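Local coordinates for protein p13 MTCP-1 (Homo sapiens, PDB 1A1X) that binds the PH domains of the kinases AKT1 and AKT2, enhances their phosphorylation and activation, and is the product of a proto-oncogene involved in T-cell malignancies, at residues I88-M93 with E99-L104; W70-Y73 with R77-D80; V34-S39 with T63-L68. All coordinates share one frame; numbering follows the deposited sequence.

Contact 1: residues I88-M93 with E99-L104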
loop_
_atom_site.group_PDB
_atom_site.type_symbol
_atom_site.label_atom_id
_atom_site.label_comp_id
_atom_site.label_asym_id
_atom_site.label_seq_id
_atom_site.Cartn_x
_atom_site.Cartn_y
_atom_site.Cartn_z
ATOM N N ILE A 88 9.806 2.816 3.793
ATOM C CA ILE A 88 8.939 1.651 3.646
ATOM C C ILE A 88 7.536 2.202 3.899
ATOM O O ILE A 88 7.213 2.578 5.023
ATOM C CB ILE A 88 9.245 0.544 4.684
ATOM C CG1 ILE A 88 10.630 -0.064 4.442
ATOM C CG2 ILE A 88 8.190 -0.562 4.606
ATOM C CD1 ILE A 88 11.085 -1.009 5.560
ATOM N N GLN A 89 6.738 2.341 2.843
ATOM C CA GLN A 89 5.378 2.866 2.987
ATOM C C GLN A 89 4.413 1.795 3.467
ATOM O O GLN A 89 3.430 2.088 4.152
ATOM C CB GLN A 89 4.913 3.527 1.701
ATOM C CG GLN A 89 5.837 4.649 1.293
ATOM C CD GLN A 89 5.183 5.586 0.321
ATOM O OE1 GLN A 89 5.080 5.293 -0.861
ATOM N NE2 GLN A 89 4.723 6.724 0.819
ATOM N N HIS A 90 4.671 0.557 3.060
ATOM C CA HIS A 90 3.890 -0.572 3.551
ATOM C C HIS A 90 4.606 -1.905 3.354
ATOM O O HIS A 90 5.454 -2.052 2.470
ATOM C CB HIS A 90 2.417 -0.560 3.083
ATOM C CG HIS A 90 2.178 -1.115 1.714
ATOM N ND1 HIS A 90 2.788 -2.260 1.248
ATOM C CD2 HIS A 90 1.336 -0.716 0.735
ATOM C CE1 HIS A 90 2.331 -2.541 0.043
ATOM N NE2 HIS A 90 1.450 -1.619 -0.292
ATOM N N HIS A 91 4.336 -2.822 4.273
ATOM C CA HIS A 91 4.913 -4.156 4.271
ATOM C C HIS A 91 3.768 -5.075 4.652
ATOM O O HIS A 91 3.403 -5.188 5.820
ATOM C CB HIS A 91 6.033 -4.244 5.311
ATOM C CG HIS A 91 6.681 -5.594 5.403
ATOM N ND1 HIS A 91 7.402 -5.995 6.507
ATOM C CD2 HIS A 91 6.744 -6.618 4.520
ATOM C CE1 HIS A 91 7.883 -7.208 6.298
ATOM N NE2 HIS A 91 7.499 -7.608 5.101
ATOM N N LEU A 92 3.194 -5.721 3.649
ATOM C CA LEU A 92 2.065 -6.594 3.878
ATOM C C LEU A 92 2.025 -7.812 2.984
ATOM O O LEU A 92 2.876 -8.001 2.112
ATOM C CB LEU A 92 0.751 -5.800 3.768
ATOM C CG LEU A 92 0.701 -4.550 2.884
ATOM C CD1 LEU A 92 0.548 -4.931 1.450
ATOM C CD2 LEU A 92 -0.440 -3.661 3.300
ATOM N N MET A 93 1.069 -8.680 3.288
ATOM C CA MET A 93 0.833 -9.905 2.552
ATOM C C MET A 93 -0.299 -9.576 1.587
ATOM O O MET A 93 -1.377 -9.143 2.015
ATOM C CB MET A 93 0.376 -10.989 3.525
ATOM C CG MET A 93 0.611 -12.410 3.046
ATOM S SD MET A 93 2.377 -12.784 2.936
ATOM C CE MET A 93 2.980 -12.049 4.421
ATOM N N GLU A 99 4.913 -8.292 0.384
ATOM C CA GLU A 99 5.190 -7.128 -0.442
ATOM C C GLU A 99 5.708 -5.899 0.300
ATOM O O GLU A 99 5.186 -5.523 1.346
ATOM C CB GLU A 99 3.926 -6.751 -1.227
ATOM C CG GLU A 99 4.046 -5.441 -1.979
ATOM C CD GLU A 99 2.774 -5.060 -2.691
ATOM O OE1 GLU A 99 2.446 -5.687 -3.714
ATOM O OE2 GLU A 99 2.107 -4.117 -2.244
ATOM N N LEU A 100 6.746 -5.280 -0.259
ATOM C CA LEU A 100 7.312 -4.058 0.301
ATOM C C LEU A 100 7.002 -2.963 -0.688
ATOM O O LEU A 100 7.064 -3.193 -1.895
ATOM C CB LEU A 100 8.832 -4.153 0.435
ATOM C CG LEU A 100 9.462 -4.955 1.571
ATOM C CD1 LEU A 100 10.958 -5.071 1.327
ATOM C CD2 LEU A 100 9.184 -4.282 2.900
ATOM N N LEU A 101 6.569 -1.811 -0.181
ATOM C CA LEU A 101 6.311 -0.659 -1.033
ATOM C C LEU A 101 7.289 0.408 -0.550
ATOM O O LEU A 101 7.138 0.958 0.549
ATOM C CB LEU A 101 4.864 -0.157 -0.935
ATOM C CG LEU A 101 4.623 0.995 -1.924
ATOM C CD1 LEU A 101 4.762 0.484 -3.351
ATOM C CD2 LEU A 101 3.258 1.641 -1.697
ATOM N N LEU A 102 8.312 0.651 -1.370
ATOM C CA LEU A 102 9.380 1.608 -1.073
ATOM C C LEU A 102 9.260 2.918 -1.833
ATOM O O LEU A 102 8.936 2.933 -3.016
ATOM C CB LEU A 102 10.739 0.984 -1.408
ATOM C CG LEU A 102 11.072 -0.357 -0.764
ATOM C CD1 LEU A 102 12.445 -0.848 -1.232
ATOM C CD2 LEU A 102 11.033 -0.202 0.742
ATOM N N LYS A 103 9.598 4.011 -1.164
ATOM C CA LYS A 103 9.537 5.319 -1.783
ATOM C C LYS A 103 10.883 6.013 -1.648
ATOM O O LYS A 103 11.370 6.217 -0.537
ATOM C CB LYS A 103 8.446 6.169 -1.122
ATOM C CG LYS A 103 8.236 7.535 -1.781
ATOM C CD LYS A 103 7.157 8.327 -1.082
ATOM C CE LYS A 103 6.971 9.660 -1.752
ATOM N NZ LYS A 103 5.834 10.417 -1.179
ATOM N N LEU A 104 11.480 6.369 -2.781
ATOM C CA LEU A 104 12.771 7.055 -2.774
ATOM C C LEU A 104 12.587 8.484 -2.290
ATOM O O LEU A 104 11.852 9.261 -2.894
ATOM C CB LEU A 104 13.397 7.050 -4.170
ATOM C CG LEU A 104 14.713 7.812 -4.280
ATOM C CD1 LEU A 104 15.738 7.255 -3.300
ATOM C CD2 LEU A 104 15.216 7.738 -5.700
#

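Contact 2: residues W70-Y73 with R77-D80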
loop_
_atom_site.group_PDB
_atom_site.type_symbol
_atom_site.label_atom_id
_atom_site.label_comp_id
_atom_site.label_asym_id
_atom_site.label_seq_id
_atom_site.Cartn_x
_atom_site.Cartn_y
_atom_site.Cartn_z
ATOM N N TRP A 70 20.078 -2.666 -1.042
ATOM C CA TRP A 70 19.283 -1.959 -0.046
ATOM C C TRP A 70 19.682 -2.585 1.278
ATOM O O TRP A 70 19.794 -3.804 1.367
ATOM C CB TRP A 70 17.787 -2.195 -0.265
ATOM C CG TRP A 70 17.114 -1.238 -1.188
ATOM C CD1 TRP A 70 17.004 0.110 -1.030
ATOM C CD2 TRP A 70 16.340 -1.572 -2.345
ATOM N NE1 TRP A 70 16.194 0.633 -2.010
ATOM C CE2 TRP A 70 15.771 -0.378 -2.829
ATOM C CE3 TRP A 70 16.064 -2.774 -3.016
ATOM C CZ2 TRP A 70 14.936 -0.343 -3.956
ATOM C CZ3 TRP A 70 15.237 -2.743 -4.137
ATOM C CH2 TRP A 70 14.681 -1.530 -4.595
ATOM N N GLN A 71 19.890 -1.759 2.294
ATOM C CA GLN A 71 20.268 -2.225 3.620
ATOM C C GLN A 71 19.282 -1.612 4.607
ATOM O O GLN A 71 19.076 -0.401 4.599
ATOM C CB GLN A 71 21.686 -1.751 3.926
ATOM C CG GLN A 71 22.255 -2.204 5.253
ATOM C CD GLN A 71 23.680 -1.700 5.457
ATOM O OE1 GLN A 71 23.901 -0.631 6.031
ATOM N NE2 GLN A 71 24.652 -2.459 4.963
ATOM N N LEU A 72 18.656 -2.444 5.438
ATOM C CA LEU A 72 17.694 -1.948 6.421
ATOM C C LEU A 72 18.329 -0.867 7.305
ATOM O O LEU A 72 19.409 -1.047 7.876
ATOM C CB LEU A 72 17.126 -3.104 7.246
ATOM C CG LEU A 72 15.864 -2.872 8.081
ATOM C CD1 LEU A 72 14.753 -2.234 7.245
ATOM C CD2 LEU A 72 15.401 -4.213 8.661
ATOM N N TYR A 73 17.640 0.265 7.384
ATOM C CA TYR A 73 18.091 1.434 8.126
ATOM C C TYR A 73 17.029 1.793 9.182
ATOM O O TYR A 73 15.853 1.492 8.992
ATOM C CB TYR A 73 18.259 2.568 7.111
ATOM C CG TYR A 73 19.104 3.716 7.571
ATOM C CD1 TYR A 73 20.481 3.579 7.715
ATOM C CD2 TYR A 73 18.522 4.937 7.891
ATOM C CE1 TYR A 73 21.257 4.634 8.177
ATOM C CE2 TYR A 73 19.283 5.993 8.350
ATOM C CZ TYR A 73 20.649 5.839 8.494
ATOM O OH TYR A 73 21.389 6.895 8.972
ATOM N N ARG A 77 13.120 2.158 6.914
ATOM C CA ARG A 77 13.542 2.616 5.609
ATOM C C ARG A 77 14.825 1.901 5.240
ATOM O O ARG A 77 15.423 1.221 6.074
ATOM C CB ARG A 77 13.699 4.140 5.578
ATOM C CG ARG A 77 14.506 4.709 6.687
ATOM C CD ARG A 77 14.074 6.137 6.967
ATOM N NE ARG A 77 14.998 6.758 7.909
ATOM C CZ ARG A 77 15.152 8.068 8.059
ATOM N NH1 ARG A 77 14.429 8.917 7.333
ATOM N NH2 ARG A 77 16.085 8.524 8.884
ATOM N N TYR A 78 15.183 1.970 3.963
ATOM C CA TYR A 78 16.387 1.321 3.465
ATOM C C TYR A 78 17.362 2.333 2.908
ATOM O O TYR A 78 16.959 3.339 2.324
ATOM C CB TYR A 78 16.044 0.349 2.340
ATOM C CG TYR A 78 15.425 -0.951 2.783
ATOM C CD1 TYR A 78 16.220 -2.054 3.087
ATOM C CD2 TYR A 78 14.043 -1.087 2.875
ATOM C CE1 TYR A 78 15.655 -3.263 3.473
ATOM C CE2 TYR A 78 13.470 -2.287 3.257
ATOM C CZ TYR A 78 14.277 -3.371 3.556
ATOM O OH TYR A 78 13.702 -4.556 3.954
ATOM N N MET A 79 18.647 2.078 3.119
ATOM C CA MET A 79 19.673 2.935 2.560
ATOM C C MET A 79 20.294 2.112 1.436
ATOM O O MET A 79 20.644 0.953 1.647
ATOM C CB MET A 79 20.745 3.303 3.590
ATOM C CG MET A 79 21.828 4.202 2.986
ATOM S SD MET A 79 23.109 4.731 4.111
ATOM C CE MET A 79 22.415 6.235 4.717
ATOM N N ASP A 80 20.371 2.682 0.236
ATOM C CA ASP A 80 20.952 1.979 -0.896
ATOM C C ASP A 80 22.461 2.202 -1.000
ATOM O O ASP A 80 23.068 2.831 -0.124
ATOM C CB ASP A 80 20.239 2.338 -2.210
ATOM C CG ASP A 80 20.355 3.822 -2.597
ATOM O OD1 ASP A 80 21.306 4.516 -2.181
ATOM O OD2 ASP A 80 19.482 4.293 -3.365
#

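Contact 3: residues V34-S39 with T63-L68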
loop_
_atom_site.group_PDB
_atom_site.type_symbol
_atom_site.label_atom_id
_atom_site.label_comp_id
_atom_site.label_asym_id
_atom_site.label_seq_id
_atom_site.Cartn_x
_atom_site.Cartn_y
_atom_site.Cartn_z
ATOM N N VAL A 34 9.256 -0.864 -10.887
ATOM C CA VAL A 34 9.204 0.574 -10.698
ATOM C C VAL A 34 7.801 1.100 -10.970
ATOM O O VAL A 34 7.157 0.695 -11.928
ATOM C CB VAL A 34 10.211 1.318 -11.636
ATOM C CG1 VAL A 34 10.068 2.841 -11.470
ATOM C CG2 VAL A 34 11.645 0.894 -11.332
ATOM N N GLU A 35 7.318 1.951 -10.074
ATOM C CA GLU A 35 6.016 2.600 -10.224
ATOM C C GLU A 35 6.293 4.079 -9.992
ATOM O O GLU A 35 6.262 4.580 -8.872
ATOM C CB GLU A 35 5.024 2.038 -9.227
ATOM C CG GLU A 35 4.909 0.545 -9.375
ATOM C CD GLU A 35 3.762 -0.045 -8.603
ATOM O OE1 GLU A 35 3.510 0.431 -7.473
ATOM O OE2 GLU A 35 3.123 -0.988 -9.129
ATOM N N GLU A 36 6.636 4.755 -11.075
ATOM C CA GLU A 36 6.997 6.158 -11.037
ATOM C C GLU A 36 5.849 7.162 -11.040
ATOM O O GLU A 36 4.960 7.114 -11.891
ATOM C CB GLU A 36 7.933 6.438 -12.198
ATOM C CG GLU A 36 8.615 7.772 -12.138
ATOM C CD GLU A 36 9.531 7.989 -13.317
ATOM O OE1 GLU A 36 10.037 6.992 -13.882
ATOM O OE2 GLU A 36 9.736 9.163 -13.682
ATOM N N GLU A 37 5.861 8.053 -10.051
ATOM C CA GLU A 37 4.858 9.107 -9.945
ATOM C C GLU A 37 5.443 10.334 -10.645
ATOM O O GLU A 37 6.543 10.267 -11.206
ATOM C CB GLU A 37 4.570 9.423 -8.472
ATOM C CG GLU A 37 4.085 8.228 -7.651
ATOM C CD GLU A 37 2.783 7.643 -8.160
ATOM O OE1 GLU A 37 1.892 8.428 -8.543
ATOM O OE2 GLU A 37 2.650 6.398 -8.172
ATOM N N THR A 38 4.725 11.454 -10.618
ATOM C CA THR A 38 5.214 12.676 -11.262
ATOM C C THR A 38 6.402 13.295 -10.511
ATOM O O THR A 38 7.430 13.645 -11.102
ATOM C CB THR A 38 4.097 13.749 -11.375
ATOM O OG1 THR A 38 3.044 13.263 -12.211
ATOM C CG2 THR A 38 4.646 15.032 -11.978
ATOM N N SER A 39 6.257 13.384 -9.200
ATOM C CA SER A 39 7.260 13.991 -8.360
ATOM C C SER A 39 8.241 13.040 -7.703
ATOM O O SER A 39 9.240 13.484 -7.144
ATOM C CB SER A 39 6.561 14.820 -7.299
ATOM O OG SER A 39 5.552 15.596 -7.917
ATOM N N THR A 63 22.879 2.039 -15.259
ATOM C CA THR A 63 21.795 2.866 -15.772
ATOM C C THR A 63 20.415 2.633 -15.157
ATOM O O THR A 63 19.503 3.439 -15.360
ATOM C CB THR A 63 21.679 2.699 -17.292
ATOM O OG1 THR A 63 21.430 1.318 -17.608
ATOM C CG2 THR A 63 22.971 3.160 -17.969
ATOM N N SER A 64 20.272 1.542 -14.409
ATOM C CA SER A 64 19.005 1.181 -13.777
ATOM C C SER A 64 18.468 2.215 -12.792
ATOM O O SER A 64 19.237 2.946 -12.173
ATOM C CB SER A 64 19.154 -0.164 -13.063
ATOM O OG SER A 64 17.942 -0.542 -12.434
ATOM N N GLN A 65 17.146 2.270 -12.652
ATOM C CA GLN A 65 16.504 3.192 -11.707
ATOM C C GLN A 65 16.567 2.632 -10.273
ATOM O O GLN A 65 16.460 3.371 -9.291
ATOM C CB GLN A 65 15.045 3.443 -12.106
ATOM C CG GLN A 65 14.884 4.176 -13.431
ATOM C CD GLN A 65 13.432 4.439 -13.763
ATOM O OE1 GLN A 65 12.730 3.557 -14.246
ATOM N NE2 GLN A 65 12.967 5.648 -13.486
ATOM N N LEU A 66 16.717 1.316 -10.178
ATOM C CA LEU A 66 16.815 0.600 -8.905
ATOM C C LEU A 66 18.294 0.443 -8.525
ATOM O O LEU A 66 19.166 0.348 -9.400
ATOM C CB LEU A 66 16.144 -0.776 -9.027
ATOM C CG LEU A 66 14.660 -0.925 -8.677
ATOM C CD1 LEU A 66 13.983 0.424 -8.501
ATOM C CD2 LEU A 66 13.966 -1.767 -9.737
ATOM N N PRO A 67 18.585 0.366 -7.219
ATOM C CA PRO A 67 19.962 0.226 -6.735
ATOM C C PRO A 67 20.545 -1.177 -6.745
ATOM O O PRO A 67 19.834 -2.168 -6.936
ATOM C CB PRO A 67 19.868 0.775 -5.315
ATOM C CG PRO A 67 18.528 0.277 -4.875
ATOM C CD PRO A 67 17.642 0.503 -6.092
ATOM N N LEU A 68 21.860 -1.239 -6.546
ATOM C CA LEU A 68 22.585 -2.504 -6.489
ATOM C C LEU A 68 22.252 -3.202 -5.174
ATOM O O LEU A 68 22.272 -4.430 -5.093
ATOM C CB LEU A 68 24.098 -2.270 -6.544
ATOM C CG LEU A 68 24.739 -1.650 -7.783
ATOM C CD1 LEU A 68 26.232 -1.520 -7.543
ATOM C CD2 LEU A 68 24.481 -2.503 -9.005
#

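Contact 1: residues I88-M93 with E99-L104
Leu-101 lays its CB squarely over one face of the His-90 imidazole, 3.6 Å from the ring centroid, a CH-pi contact only 9° off the normal. Leu-92 CG of the same strand sits above the opposite face, nearer the rim, so the ring is sandwiched between two leucines. His-90 CG lies between its backbone N and carbonyl carbon (chi1 83°), a setting that brings the ring across to Leu-101. On the other face of the sheet, Leu-100 CD2 lies over the His-91 ring, 4.0 Å from its centroid, and Ile-88 and Leu-102 lie side by side, CG1 of the first 3.7 Å from CD2 of the second. Antiparallel backbone bonds set this register. Leu-92 and Glu-99 exchange two, the shorter being Glu-99 N to Leu-92 O at 2.7 Å. Farther along, Leu-101 N donates to His-90 O at 2.9 Å while Gln-89 N donates to Leu-101 O, so two residues face one: a classic beta bulge. Beyond it the Gln-89 amide lies against the Lys-103 chain, with NE2 3.5 Å from CD. Arg-42 binds Gln-89 OE1. Chemically the hairpin is two-sided: Ile-88, Leu-100 and Leu-102 pack against Tyr-78, while on the other side Gln-46 holds Glu-99 OE1 within the chain and the second subunit holds Gln-89 NE2 through Glu-5 and Lys-103 NZ through a Glu-5 salt bridge and Gly-4 O.

Contact 2: residues W70-Y73 with R77-D80
A short beta hairpin of the barrel pairs residues 70-73 with 77-80, its antiparallel strands strongly twisted, at 138° between their directions. Gln-71 and Met-79 form a hydrogen-bonded pair: Gln-71 N gives to Met-79 O at 2.9 Å, and Met-79 N returns a straighter bond to Gln-71 O. Toward the turn, Tyr-73 N donates to Arg-77 O at 2.7 Å, whereas the return bond from Arg-77 N to Tyr-73 O is weak.

On the inward face, Leu-72 CD1 comes over one face of the Tyr-78 ring, 4.1 Å from its centroid. Tyr-78 CG stands beside its own backbone N (chi1 -76°), which lays the ring across the neighbouring strand, with Tyr-78 CD1 3.4 Å from Leu-72 N. The Trp-70 side chain crosses that of Tyr-78 at about a right angle, and its CD1 touches Tyr-78 CB at 3.5 Å. The outer face has a different character. Arg-77 runs alongside Tyr-73, pointing the same way, and brings NE to the edge of the phenol ring, 4.0 Å from CD2; that NE bonds to the Pro-74 carbonyl within the turn. Met-79 bends at its thioether: SD makes an oblique Met-aromatic contact, 5.1 Å from the Tyr-73 ring centroid, and the CE methyl packs 4.0 Å from Tyr-73 CE1.

Around the hairpin, strand 85-94 continues the sheet beyond 77-80, with Asp-80 bonded to Trp-86 NE1 and to the backbone of Asn-82 and Arg-84. Tyr-78 OH reaches the Pro-11 carbonyl. Trp-70 meets Trp-86 edge-to-face and packs on Leu-102, while strand 69-73 is backbone-bonded to Asp-12 and Leu-14 on its far side.

Contact 3: residues V34-S39 with T63-L68
The Gln-65 amide and the Glu-36 carboxylate meet with their planes turned 70° apart. Gln-65 NE2 donates to Glu-36 OE1 at 3.2 Å in a fairly straight bond. The acceptor lies in the plane of the amide, but the amide reaches the carboxylate from above its plane, about 50° out of it. At the carbonyl end of the same amide, Gln-65 OE1 rests 3.9 Å from Val-34 CG1. One flat group therefore uses its nitrogen on an acid and lays its oxygen against a methyl.

Both long side chains are extended, which brings their ends together. Glu-36 has CG anti to its backbone N (chi1 -168°) and stays extended to CD, while Gln-65, extended beyond CG, crosses both it and Val-34 at about a right angle. Beside the hydrogen bond lies a small apolar contact: Val-34 and Leu-66 slide past each other in opposite directions, with Val-34 CG2 3.7 Å from Leu-66 CD1 and 3.9 Å from Leu-66 CD2. The loop is shaped locally by an ST turn, in which Ser-64 OG accepts from Leu-66 N at 3.2 Å; the same hydroxyl also bonds to Glu-19.

This is a light surface contact, burying 164 Å² in all. Every contact across it is between side chains; the nearest CA atoms, of Val-34 and Leu-66, are 7.8 Å apart. It lays the loop between helix 58-61 and strand 69-73 against the end of strand 29-36. Strand 41-46, partner of 29-36, lies beside both: Leu-41 is touched by Val-34 and Gln-65, and Ala-43 by Leu-66.

Overall arrangement
Going from the N terminus, contact 3 closes first, bringing the loop 63-68 back to the end of strand 29-36 across an intervening strand, 41-46, and helix 58-61. Contact 2 follows as a hairpin with a three-residue turn, then contact 1 as the last hairpin of the chain. They come in series; none nests in or crosses another. Strands 77-80 and 85-94 are sheet neighbours, so contacts 1 and 2 form one continuous part of the closed antiparallel barrel, meeting inside where Tyr-78 CE2 packs 3.6 Å from Ile-88 CD1. Contact 3 touches contact 2 through Pro-67 and Asp-80. Contact 1, and segment 34-39 through Glu-37, reach the second subunit.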